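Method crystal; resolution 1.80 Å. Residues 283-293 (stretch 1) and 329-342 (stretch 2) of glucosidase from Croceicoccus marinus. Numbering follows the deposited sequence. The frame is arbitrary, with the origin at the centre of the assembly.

Stretch 1, residues 283-293: FLAAAAIYMQD
Stretch 2, residues 329-342: ARTGAFQLVGQTLA

Two helices of one chain pack side by side and run in nearly the same direction. The helix of stretch 1, which begins earlier in the chain, and the helix of stretch 2 have axes that approach to 9.2 Å. Their N-to-C directions differ by 22°, with a signed crossing angle of -22°. The register is set by Ala-285 and Val-337, whose CA atoms lie 6.1 Å apart. Phi and psi are close to -65° and -42° through most of both helices. No hydrogen bond crosses between the stretches; the contact is mainly apolar and buries 341 Å² in total.

Stretch 2 is helical from Ala-329, whose O accepts a 2.8 Å hydrogen bond from Ala-333 N. Arg-330 makes the first contact. Leu-284 CD2 lies 4.0 Å from Arg-330 O and 4.3 Å from Arg-330 CG. The arginine leaves sideways (chi1 m, chi2 t, chi3 m) and its end leads away, so the aliphatic base meets leucine while the NE is hydrogen-bonded elsewhere in the structure. Thr-331 points away.

Ala-333 points toward stretch 1. Ala-333 CB is 4.3 Å from Leu-284 CG, and Leu-284 CD1 also lies 4.3 Å from Ala-333 C. Leu-284 CD1 is 4.1 Å from Phe-334 N. Leu-284 has chi1 at 78° (p) and chi2 at 94°, between wells. It has the largest covered area of any residue here, 84 Å². Phe-334 stands sideways, with chi1 t and chi2 81°.

Gln-335 (chi1 m, chi2 t) is out of reach of stretch 1; Gln-335 NE2 donates to Thr-331 O at 3.2 Å, one turn back.

Val-337 is the centre of the contact. It points toward stretch 1 with chi1 at 164° (t). Val-337 CG2 lies 3.6 Å from Ala-285 CA and 3.8 Å from Ala-285 CB. Val-337 CG1 lies 3.6 Å from Ala-288 CB. The branched valine thus reaches two alanines one turn apart, at the backbone CA of Ala-285 and at the CB of Ala-288. Val-337 CG2 is also 4.4 Å from Leu-284 CD1.

Thr-340 (chi1 m) turns its hydroxyl back to its own helix, and Thr-340 OG1 donates to Leu-336 O at 2.9 Å.

Leu-341, one turn after Val-337, points toward stretch 1 with chi1 m and chi2 t. Leu-341 CD2 lies 3.4 Å from Gln-292 NE2. Gln-292 is extended at chi1 (t), with chi2 p and chi3 -165°. Both ends of its amide are hydrogen-bonded elsewhere in the structure, so this buried polar group is satisfied where it sits against the methyl.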

# COMPACT_ATOMS: atom_id res chain seq x y z
N PHE A 283 -6.96 -8.23 -10.03
CA PHE A 283 -5.78 -7.41 -10.30
C PHE A 283 -4.98 -7.18 -9.04
O PHE A 283 -3.75 -7.35 -9.02
CB PHE A 283 -6.18 -6.07 -10.93
CG PHE A 283 -5.02 -5.13 -11.17
CD1 PHE A 283 -4.50 -4.34 -10.13
CD2 PHE A 283 -4.45 -5.02 -12.44
CE1 PHE A 283 -3.42 -3.47 -10.37
CE2 PHE A 283 -3.40 -4.15 -12.68
CZ PHE A 283 -2.87 -3.38 -11.65
N LEU A 284 -5.64 -6.75 -7.96
CA LEU A 284 -4.87 -6.35 -6.79
C LEU A 284 -4.23 -7.56 -6.12
O LEU A 284 -3.12 -7.45 -5.58
CB LEU A 284 -5.75 -5.54 -5.82
CG LEU A 284 -6.74 -6.23 -4.91
CD1 LEU A 284 -6.08 -6.49 -3.55
CD2 LEU A 284 -7.99 -5.36 -4.76
N ALA A 285 -4.87 -8.74 -6.19
CA ALA A 285 -4.22 -9.94 -5.67
C ALA A 285 -3.02 -10.33 -6.52
O ALA A 285 -1.95 -10.66 -5.98
CB ALA A 285 -5.23 -11.09 -5.58
N ALA A 286 -3.15 -10.30 -7.85
CA ALA A 286 -2.00 -10.60 -8.69
C ALA A 286 -0.88 -9.58 -8.51
O ALA A 286 0.30 -9.93 -8.50
CB ALA A 286 -2.40 -10.68 -10.17
N ALA A 287 -1.24 -8.30 -8.34
CA ALA A 287 -0.21 -7.27 -8.16
C ALA A 287 0.58 -7.50 -6.87
O ALA A 287 1.81 -7.38 -6.86
CB ALA A 287 -0.85 -5.88 -8.15
N ALA A 288 -0.13 -7.79 -5.77
CA ALA A 288 0.55 -8.13 -4.53
C ALA A 288 1.49 -9.32 -4.70
O ALA A 288 2.62 -9.30 -4.21
CB ALA A 288 -0.48 -8.42 -3.44
N ILE A 289 1.04 -10.37 -5.40
CA ILE A 289 1.90 -11.54 -5.59
C ILE A 289 3.14 -11.16 -6.39
O ILE A 289 4.27 -11.52 -6.03
CB ILE A 289 1.12 -12.68 -6.25
CG1 ILE A 289 0.05 -13.18 -5.27
CG2 ILE A 289 2.07 -13.83 -6.64
CD1 ILE A 289 -0.98 -14.17 -5.84
N TYR A 290 2.95 -10.43 -7.50
CA TYR A 290 4.09 -10.11 -8.34
C TYR A 290 5.06 -9.16 -7.62
O TYR A 290 6.27 -9.28 -7.81
CB TYR A 290 3.64 -9.49 -9.67
CG TYR A 290 3.00 -10.51 -10.60
CD1 TYR A 290 3.52 -11.79 -10.72
CD2 TYR A 290 1.87 -10.18 -11.34
CE1 TYR A 290 2.92 -12.73 -11.56
CE2 TYR A 290 1.26 -11.11 -12.18
CZ TYR A 290 1.80 -12.38 -12.28
OH TYR A 290 1.21 -13.30 -13.11
N MSE A 291 4.57 -8.24 -6.79
CA MSE A 291 5.49 -7.29 -6.19
C MSE A 291 6.19 -7.89 -4.97
O MSE A 291 7.12 -7.30 -4.45
CB MSE A 291 4.76 -5.99 -5.80
CG MSE A 291 3.90 -6.12 -4.55
SE MSE A 291 3.23 -4.37 -4.01
CE MSE A 291 1.93 -4.05 -5.42
N GLN A 292 5.75 -9.07 -4.52
CA GLN A 292 6.47 -9.74 -3.44
C GLN A 292 7.90 -10.06 -3.85
O GLN A 292 8.79 -10.12 -3.00
CB GLN A 292 5.72 -11.02 -3.03
CG GLN A 292 6.41 -11.87 -1.95
CD GLN A 292 6.36 -11.29 -0.54
OE1 GLN A 292 7.10 -11.73 0.34
NE2 GLN A 292 5.49 -10.30 -0.32
N ASP A 293 8.13 -10.24 -5.15
CA ASP A 293 9.46 -10.44 -5.73
C ASP A 293 9.80 -9.18 -6.53
O ASP A 293 9.59 -9.11 -7.74
CB ASP A 293 9.47 -11.69 -6.61
CG ASP A 293 9.16 -12.94 -5.83
OD1 ASP A 293 9.79 -13.12 -4.76
OD2 ASP A 293 8.29 -13.73 -6.27
N ALA A 329 -15.96 -8.12 -3.81
CA ALA A 329 -14.83 -8.94 -4.21
C ALA A 329 -13.50 -8.23 -3.94
O ALA A 329 -12.52 -8.88 -3.57
CB ALA A 329 -14.94 -9.31 -5.69
N ARG A 330 -13.45 -6.91 -4.13
CA ARG A 330 -12.20 -6.18 -3.84
C ARG A 330 -11.84 -6.28 -2.36
O ARG A 330 -10.67 -6.53 -2.01
CB ARG A 330 -12.32 -4.71 -4.25
CG ARG A 330 -12.08 -4.41 -5.74
CD ARG A 330 -12.63 -3.02 -6.09
NE ARG A 330 -14.09 -3.01 -6.05
CZ ARG A 330 -14.83 -1.91 -5.91
NH1 ARG A 330 -14.25 -0.72 -5.81
NH2 ARG A 330 -16.16 -2.02 -5.90
N THR A 331 -12.81 -6.05 -1.47
CA THR A 331 -12.49 -6.16 -0.05
C THR A 331 -12.19 -7.60 0.32
O THR A 331 -11.39 -7.84 1.24
CB THR A 331 -13.63 -5.60 0.81
OG1 THR A 331 -14.83 -6.36 0.61
CG2 THR A 331 -13.92 -4.14 0.46
N GLY A 332 -12.79 -8.56 -0.38
CA GLY A 332 -12.47 -9.94 -0.11
C GLY A 332 -11.03 -10.25 -0.50
O GLY A 332 -10.28 -10.82 0.29
N ALA A 333 -10.64 -9.86 -1.71
CA ALA A 333 -9.26 -10.08 -2.14
C ALA A 333 -8.28 -9.35 -1.23
O ALA A 333 -7.20 -9.87 -0.92
CB ALA A 333 -9.08 -9.63 -3.60
N PHE A 334 -8.64 -8.15 -0.78
CA PHE A 334 -7.76 -7.40 0.11
C PHE A 334 -7.46 -8.18 1.39
O PHE A 334 -6.31 -8.24 1.83
CB PHE A 334 -8.40 -6.05 0.44
CG PHE A 334 -7.56 -5.16 1.32
CD1 PHE A 334 -6.52 -4.41 0.78
CD2 PHE A 334 -7.81 -5.07 2.68
CE1 PHE A 334 -5.74 -3.58 1.59
CE2 PHE A 334 -7.04 -4.24 3.50
CZ PHE A 334 -6.00 -3.50 2.95
N GLN A 335 -8.48 -8.82 1.98
CA GLN A 335 -8.26 -9.61 3.18
C GLN A 335 -7.45 -10.87 2.89
O GLN A 335 -6.54 -11.21 3.64
CB GLN A 335 -9.60 -9.98 3.82
CG GLN A 335 -10.37 -8.78 4.39
CD GLN A 335 -11.78 -9.16 4.81
OE1 GLN A 335 -12.00 -9.66 5.91
NE2 GLN A 335 -12.74 -8.93 3.93
N LEU A 336 -7.78 -11.60 1.81
CA LEU A 336 -7.06 -12.84 1.54
C LEU A 336 -5.59 -12.56 1.22
O LEU A 336 -4.71 -13.35 1.60
CB LEU A 336 -7.71 -13.59 0.38
CG LEU A 336 -9.20 -13.90 0.49
CD1 LEU A 336 -9.58 -14.81 -0.66
CD2 LEU A 336 -9.56 -14.52 1.82
N VAL A 337 -5.31 -11.46 0.52
CA VAL A 337 -3.92 -11.07 0.27
C VAL A 337 -3.20 -10.81 1.59
O VAL A 337 -2.12 -11.35 1.85
CB VAL A 337 -3.86 -9.82 -0.64
CG1 VAL A 337 -2.49 -9.20 -0.57
CG2 VAL A 337 -4.23 -10.17 -2.08
N GLY A 338 -3.78 -9.96 2.44
CA GLY A 338 -3.11 -9.62 3.68
C GLY A 338 -2.86 -10.83 4.56
O GLY A 338 -1.81 -10.93 5.21
N GLN A 339 -3.82 -11.76 4.60
CA GLN A 339 -3.62 -12.96 5.40
C GLN A 339 -2.46 -13.78 4.86
O GLN A 339 -1.70 -14.37 5.64
CB GLN A 339 -4.91 -13.77 5.43
CG GLN A 339 -6.00 -13.06 6.25
CD GLN A 339 -7.39 -13.53 5.92
OE1 GLN A 339 -7.59 -14.50 5.19
NE2 GLN A 339 -8.39 -12.82 6.45
N THR A 340 -2.32 -13.84 3.54
CA THR A 340 -1.22 -14.58 2.95
C THR A 340 0.11 -13.90 3.25
O THR A 340 1.09 -14.57 3.59
CB THR A 340 -1.42 -14.72 1.44
OG1 THR A 340 -2.68 -15.36 1.19
CG2 THR A 340 -0.31 -15.55 0.82
N LEU A 341 0.16 -12.56 3.13
CA LEU A 341 1.36 -11.79 3.41
C LEU A 341 1.72 -11.78 4.89
O LEU A 341 2.85 -11.43 5.24
CB LEU A 341 1.20 -10.34 2.92
CG LEU A 341 1.07 -10.17 1.40
CD1 LEU A 341 0.87 -8.71 0.96
CD2 LEU A 341 2.32 -10.80 0.73
N ALA A 342 0.78 -12.15 5.76
CA ALA A 342 1.07 -12.19 7.18
C ALA A 342 1.77 -13.47 7.61
O ALA A 342 2.25 -13.53 8.74
CB ALA A 342 -0.21 -12.02 8.01